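Local coordinates for galectin-1 (Bufo arenarum, PDB 1A78), which binds beta-galactosides as a homodimeric lectin, probably recognises a range of complex carbohydrates, and may regulate cell apoptosis and differentiation, at residues T8-K13 and P119-E124; H16-K21 and K129-E134. All coordinates share one frame; numbering follows the deposited sequence.

Interaction 1 of 2, residues T8-K13 and P119-E124; sequences TNLNLK and PFLSLE
Leu10 and Pro119 are joined by a backbone hydrogen bond, Leu10 N to Pro119 O at 3.0 Å, with an N-H...O angle of 160°. The donor stands above the carbonyl plane of Pro119 rather than in it. Around the same oxygen gather Asn9 N, 2.8 Å from Pro119 O, and the alpha carbon of Thr8, whose C-H makes a longer contact with it. One carbonyl thus meets three successive residues where strand 6-12 kinks at Asn9.

Beyond the backbone the contact becomes apolar on one side. Leu10 crosses Leu121 at a slant, the CD2 methyl of Leu10 lying 3.9 Å from Leu121 CB. Leu10 CG is anti to the backbone N (chi1 -179°), beside its own carbonyl carbon, and from there the CD2 branch meets the base of the Leu121 side chain, not its tip. On the other side Thr8 OG1 comes to the edge of the Phe120 ring, near the ring plane, 4.3 Å from Phe120 CD1.

Beyond the kink the pairing resumes on Ile118. Asn11 and Leu12 both face Ile118 in a G1 beta bulge, Asn11 with phi and psi both positive, and Leu12 pairs with Ile118 through the backbone. The amide oxygen of Asn11 is hydrogen-bonded to the hydroxyl of Ser117; Lys13 NZ adds a weak bond to this oxygen.

Strand 6-12 borders the six-stranded sheet of the galectin sandwich within its chain, and strand 118-124 lies between it and strand 30-35. Leu10 reaches Ile131 and Thr133 of the facing sheet and Phe128 of the second subunit, while Leu121 packs on Val33, Leu35 and Ile20. Thr8 pairs with a strand of the second subunit, continuing the sheet across the dimer interface.

Interaction 2 of 2, residues H16-K21 and K129-E134; sequences HCVEIK and KSITTE
The His16 imidazole meets the C-terminal carboxylate of Glu134 at its edge: ND1 donates to Glu134 O at 2.9 Å in an almost straight bond (174°), with the acceptor only 3° out of the ring plane. The other carboxylate oxygen, Glu134 OXT, takes the Cys17 N-H at 2.9 Å. His16 and Cys17 thus hold both oxygens, and Glu134 N bonds back to Cys17 O.

The strands run antiparallel in the five-stranded sheet of the galectin beta sandwich, 127-133 outermost within the chain. Glu19 and Thr132 form a hydrogen-bonded pair. Opposite Lys21, Lys129 and Ser130 form a classic bulge, both their N-H groups bonding to Lys21 O. Glu19 and Glu134 line a pocket holding dithiothreitol, probably from the crystallisation liquor; Glu134 OE1 bonds to it, Glu19 OE1 weakly.

On one face the side chains of Val18 and Ile131 cross at a slant, Val18 CG2 3.8 Å from Ile131 CG1. On the opposite face Glu19 and Thr132 lie side by side, and a water gives protons to Glu19 O and OE2 while accepting from Ser130 OG and Thr132 OG1. Glu19 OE2 also forms a salt bridge with Lys21 NZ at 3.2 Å, the Lys21 chain bending at chi3 (-52°) past Ser130 OG.

In the fold
The two interactions belong to opposite sheets of one sandwich, and their apolar faces meet: Leu12 packs on Val18, and Leu121 and Leu123 on Ile20. Their segments alternate along the chain, strands 6-12 and 118-124 each being followed by a strand of interaction 2. Both contacts combine buried leucine, isoleucine or valine with exposed residues, but their chemistry differs. Interaction 1 is a small crossing at 107°, gathered about one carbonyl; interaction 2 buries about twice the surface in regular antiparallel pairing, with a water and charged groups on its outer face. Both sheets run on into the second subunit, so both contacts lie at the dimer interface, interaction 2 contributing residues 130-132 to the pairing.

Interaction 1 of 2, residues T8-K13 and P119-E124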
loop_
_atom_site.group_PDB
_atom_site.type_symbol
_atom_site.label_atom_id
_atom_site.label_comp_id
_atom_site.label_asym_id
_atom_site.label_seq_id
_atom_site.Cartn_x
_atom_site.Cartn_y
_atom_site.Cartn_z
ATOM N N THR A 8 -4.138 -4.392 -2.860
ATOM C CA THR A 8 -4.455 -5.682 -3.442
ATOM C C THR A 8 -3.162 -6.297 -3.904
ATOM O O THR A 8 -2.213 -5.571 -4.119
ATOM C CB THR A 8 -5.403 -5.514 -4.593
ATOM O OG1 THR A 8 -6.358 -4.500 -4.243
ATOM C CG2 THR A 8 -6.141 -6.818 -4.852
ATOM N N ASN A 9 -3.104 -7.621 -4.039
ATOM C CA ASN A 9 -1.864 -8.308 -4.434
ATOM C C ASN A 9 -0.789 -8.193 -3.339
ATOM O O ASN A 9 0.398 -8.192 -3.642
ATOM C CB ASN A 9 -1.269 -7.701 -5.709
ATOM C CG ASN A 9 -1.671 -8.424 -6.957
ATOM O OD1 ASN A 9 -1.631 -9.659 -7.031
ATOM N ND2 ASN A 9 -2.020 -7.652 -7.984
ATOM N N LEU A 10 -1.197 -8.048 -2.082
ATOM C CA LEU A 10 -0.247 -7.928 -0.975
ATOM C C LEU A 10 0.636 -9.177 -0.863
ATOM O O LEU A 10 1.755 -9.103 -0.371
ATOM C CB LEU A 10 -1.002 -7.698 0.350
ATOM C CG LEU A 10 -0.245 -7.505 1.680
ATOM C CD1 LEU A 10 0.437 -6.164 1.691
ATOM C CD2 LEU A 10 -1.194 -7.586 2.873
ATOM N N ASN A 11 0.120 -10.317 -1.310
ATOM C CA ASN A 11 0.818 -11.607 -1.252
ATOM C C ASN A 11 1.533 -11.932 0.049
ATOM O O ASN A 11 2.711 -12.276 0.049
ATOM C CB ASN A 11 1.785 -11.778 -2.432
ATOM C CG ASN A 11 2.295 -13.213 -2.566
ATOM O OD1 ASN A 11 1.519 -14.131 -2.867
ATOM N ND2 ASN A 11 3.592 -13.420 -2.320
ATOM N N LEU A 12 0.824 -11.845 1.163
ATOM C CA LEU A 12 1.437 -12.162 2.448
ATOM C C LEU A 12 1.347 -13.668 2.622
ATOM O O LEU A 12 0.259 -14.216 2.648
ATOM C CB LEU A 12 0.719 -11.426 3.590
ATOM C CG LEU A 12 1.389 -11.355 4.970
ATOM C CD1 LEU A 12 2.664 -10.507 4.924
ATOM C CD2 LEU A 12 0.420 -10.761 5.968
ATOM N N LYS A 13 2.494 -14.340 2.668
ATOM C CA LYS A 13 2.551 -15.796 2.818
ATOM C C LYS A 13 2.906 -16.070 4.253
ATOM O O LYS A 13 3.400 -15.174 4.944
ATOM C CB LYS A 13 3.630 -16.389 1.902
ATOM C CG LYS A 13 3.470 -16.027 0.419
ATOM C CD LYS A 13 4.501 -16.730 -0.432
ATOM C CE LYS A 13 4.165 -16.649 -1.928
ATOM N NZ LYS A 13 2.858 -17.309 -2.285
ATOM N N PRO A 119 -4.090 -11.977 -0.191
ATOM C CA PRO A 119 -4.179 -10.971 -1.250
ATOM C C PRO A 119 -4.573 -9.559 -0.938
ATOM O O PRO A 119 -4.065 -8.643 -1.583
ATOM C CB PRO A 119 -5.242 -11.543 -2.187
ATOM C CG PRO A 119 -5.432 -12.987 -1.765
ATOM C CD PRO A 119 -5.201 -12.940 -0.293
ATOM N N PHE A 120 -5.417 -9.365 0.076
ATOM C CA PHE A 120 -6.004 -8.050 0.355
ATOM C C PHE A 120 -5.848 -7.435 1.725
ATOM O O PHE A 120 -5.944 -8.119 2.737
ATOM C CB PHE A 120 -7.509 -8.193 0.026
ATOM C CG PHE A 120 -8.336 -6.952 0.243
ATOM C CD1 PHE A 120 -8.439 -5.986 -0.753
ATOM C CD2 PHE A 120 -9.092 -6.801 1.400
ATOM C CE1 PHE A 120 -9.285 -4.898 -0.613
ATOM C CE2 PHE A 120 -9.937 -5.721 1.546
ATOM C CZ PHE A 120 -10.040 -4.764 0.532
ATOM N N LEU A 121 -5.791 -6.113 1.742
ATOM C CA LEU A 121 -5.666 -5.341 2.980
ATOM C C LEU A 121 -6.387 -4.009 2.799
ATOM O O LEU A 121 -6.262 -3.393 1.757
ATOM C CB LEU A 121 -4.167 -5.082 3.290
ATOM C CG LEU A 121 -3.498 -4.196 4.372
ATOM C CD1 LEU A 121 -4.014 -2.766 4.399
ATOM C CD2 LEU A 121 -3.583 -4.824 5.725
ATOM N N SER A 122 -7.137 -3.568 3.802
ATOM C CA SER A 122 -7.795 -2.269 3.735
ATOM C C SER A 122 -7.878 -1.675 5.134
ATOM O O SER A 122 -7.842 -2.412 6.132
ATOM C CB SER A 122 -9.190 -2.377 3.145
ATOM O OG SER A 122 -9.971 -3.314 3.861
ATOM N N LEU A 123 -7.960 -0.350 5.199
ATOM C CA LEU A 123 -8.055 0.382 6.452
ATOM C C LEU A 123 -9.369 1.141 6.446
ATOM O O LEU A 123 -9.883 1.511 5.392
ATOM C CB LEU A 123 -6.906 1.398 6.577
ATOM C CG LEU A 123 -5.462 0.893 6.442
ATOM C CD1 LEU A 123 -4.485 2.056 6.559
ATOM C CD2 LEU A 123 -5.158 -0.162 7.488
ATOM N N GLU A 124 -9.930 1.370 7.618
ATOM C CA GLU A 124 -11.165 2.121 7.701
ATOM C C GLU A 124 -11.023 3.141 8.824
ATOM O O GLU A 124 -10.704 2.777 9.959
ATOM C CB GLU A 124 -12.345 1.211 8.031
ATOM C CG GLU A 124 -12.572 -0.008 7.144
ATOM C CD GLU A 124 -13.671 -0.916 7.722
ATOM O OE1 GLU A 124 -14.372 -0.473 8.670
ATOM O OE2 GLU A 124 -13.835 -2.073 7.253
#

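Interaction 2 of 2, residues H16-K21 and K129-E134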
loop_
_atom_site.group_PDB
_atom_site.type_symbol
_atom_site.label_atom_id
_atom_site.label_comp_id
_atom_site.label_asym_id
_atom_site.label_seq_id
_atom_site.Cartn_x
_atom_site.Cartn_y
_atom_site.Cartn_z
ATOM N N HIS A 16 5.499 -14.357 7.215
ATOM C CA HIS A 16 5.796 -12.972 6.822
ATOM C C HIS A 16 4.873 -12.033 7.516
ATOM O O HIS A 16 3.867 -12.457 8.059
ATOM C CB HIS A 16 5.702 -12.795 5.331
ATOM C CG HIS A 16 6.704 -13.607 4.599
ATOM N ND1 HIS A 16 7.948 -13.122 4.268
ATOM C CD2 HIS A 16 6.681 -14.899 4.204
ATOM C CE1 HIS A 16 8.650 -14.081 3.697
ATOM N NE2 HIS A 16 7.905 -15.170 3.647
ATOM N N CYS A 17 5.164 -10.750 7.470
ATOM C CA CYS A 17 4.323 -9.830 8.181
ATOM C C CYS A 17 4.136 -8.528 7.459
ATOM O O CYS A 17 4.836 -8.248 6.495
ATOM C CB CYS A 17 4.947 -9.555 9.543
ATOM S SG CYS A 17 6.531 -8.714 9.413
ATOM N N VAL A 18 3.172 -7.748 7.931
ATOM C CA VAL A 18 2.877 -6.443 7.387
ATOM C C VAL A 18 2.685 -5.509 8.578
ATOM O O VAL A 18 2.074 -5.874 9.573
ATOM C CB VAL A 18 1.638 -6.473 6.404
ATOM C CG1 VAL A 18 0.493 -7.258 6.960
ATOM C CG2 VAL A 18 1.191 -5.089 6.062
ATOM N N GLU A 19 3.290 -4.340 8.514
ATOM C CA GLU A 19 3.190 -3.365 9.573
ATOM C C GLU A 19 2.506 -2.140 8.989
ATOM O O GLU A 19 2.961 -1.610 7.972
ATOM C CB GLU A 19 4.595 -2.982 10.049
ATOM C CG GLU A 19 4.656 -1.734 10.940
ATOM C CD GLU A 19 6.029 -1.075 10.938
ATOM O OE1 GLU A 19 6.923 -1.529 11.691
ATOM O OE2 GLU A 19 6.214 -0.097 10.178
ATOM N N ILE A 20 1.407 -1.711 9.599
ATOM C CA ILE A 20 0.687 -0.533 9.140
ATOM C C ILE A 20 0.983 0.599 10.106
ATOM O O ILE A 20 1.190 0.360 11.284
ATOM C CB ILE A 20 -0.843 -0.779 9.035
ATOM C CG1 ILE A 20 -1.189 -1.406 7.685
ATOM C CG2 ILE A 20 -1.612 0.533 9.124
ATOM C CD1 ILE A 20 -0.699 -2.799 7.515
ATOM N N LYS A 21 1.041 1.824 9.598
ATOM C CA LYS A 21 1.324 2.992 10.414
ATOM C C LYS A 21 0.410 4.087 9.893
ATOM O O LYS A 21 0.271 4.253 8.676
ATOM C CB LYS A 21 2.774 3.391 10.232
ATOM C CG LYS A 21 3.387 4.043 11.433
ATOM C CD LYS A 21 4.873 4.219 11.201
ATOM C CE LYS A 21 5.502 2.884 10.776
ATOM N NZ LYS A 21 6.893 3.021 10.234
ATOM N N LYS A 129 -0.144 6.220 6.539
ATOM C CA LYS A 129 1.136 6.910 6.462
ATOM C C LYS A 129 2.110 5.983 5.742
ATOM O O LYS A 129 2.803 6.404 4.840
ATOM C CB LYS A 129 1.660 7.317 7.849
ATOM C CG LYS A 129 0.825 8.416 8.506
ATOM C CD LYS A 129 1.561 9.108 9.650
ATOM C CE LYS A 129 0.834 10.396 10.072
ATOM N NZ LYS A 129 1.621 11.271 11.016
ATOM N N SER A 130 2.083 4.702 6.096
ATOM C CA SER A 130 2.943 3.711 5.497
ATOM C C SER A 130 2.498 2.265 5.750
ATOM O O SER A 130 1.705 1.977 6.657
ATOM C CB SER A 130 4.389 3.928 5.960
ATOM O OG SER A 130 4.554 3.601 7.319
ATOM N N ILE A 131 2.987 1.374 4.895
ATOM C CA ILE A 131 2.729 -0.048 4.954
ATOM C C ILE A 131 4.061 -0.705 4.590
ATOM O O ILE A 131 4.687 -0.325 3.604
ATOM C CB ILE A 131 1.649 -0.455 3.943
ATOM C CG1 ILE A 131 1.485 -1.972 3.918
ATOM C CG2 ILE A 131 2.000 0.070 2.547
ATOM C CD1 ILE A 131 0.182 -2.409 3.286
ATOM N N THR A 132 4.493 -1.683 5.377
ATOM C CA THR A 132 5.763 -2.338 5.140
ATOM C C THR A 132 5.654 -3.842 5.255
ATOM O O THR A 132 5.082 -4.342 6.216
ATOM C CB THR A 132 6.785 -1.896 6.197
ATOM O OG1 THR A 132 6.755 -0.476 6.330
ATOM C CG2 THR A 132 8.189 -2.323 5.809
ATOM N N THR A 133 6.176 -4.567 4.275
ATOM C CA THR A 133 6.165 -6.021 4.341
ATOM C C THR A 133 7.581 -6.494 4.628
ATOM O O THR A 133 8.564 -5.821 4.291
ATOM C CB THR A 133 5.607 -6.717 3.073
ATOM O OG1 THR A 133 5.773 -5.878 1.916
ATOM C CG2 THR A 133 4.154 -7.067 3.283
ATOM N N GLU A 134 7.668 -7.646 5.263
ATOM C CA GLU A 134 8.921 -8.225 5.657
ATOM C C GLU A 134 8.599 -9.702 5.756
ATOM O O GLU A 134 9.024 -10.460 4.860
ATOM C CB GLU A 134 9.277 -7.650 7.019
ATOM C CG GLU A 134 10.610 -8.025 7.565
ATOM C CD GLU A 134 10.915 -7.264 8.850
ATOM O OE1 GLU A 134 11.073 -6.016 8.782
ATOM O OE2 GLU A 134 10.987 -7.914 9.926
ATOM O OXT GLU A 134 7.818 -10.076 6.655
HETATM O O HOH W 1 4.529 0.883 8.203
#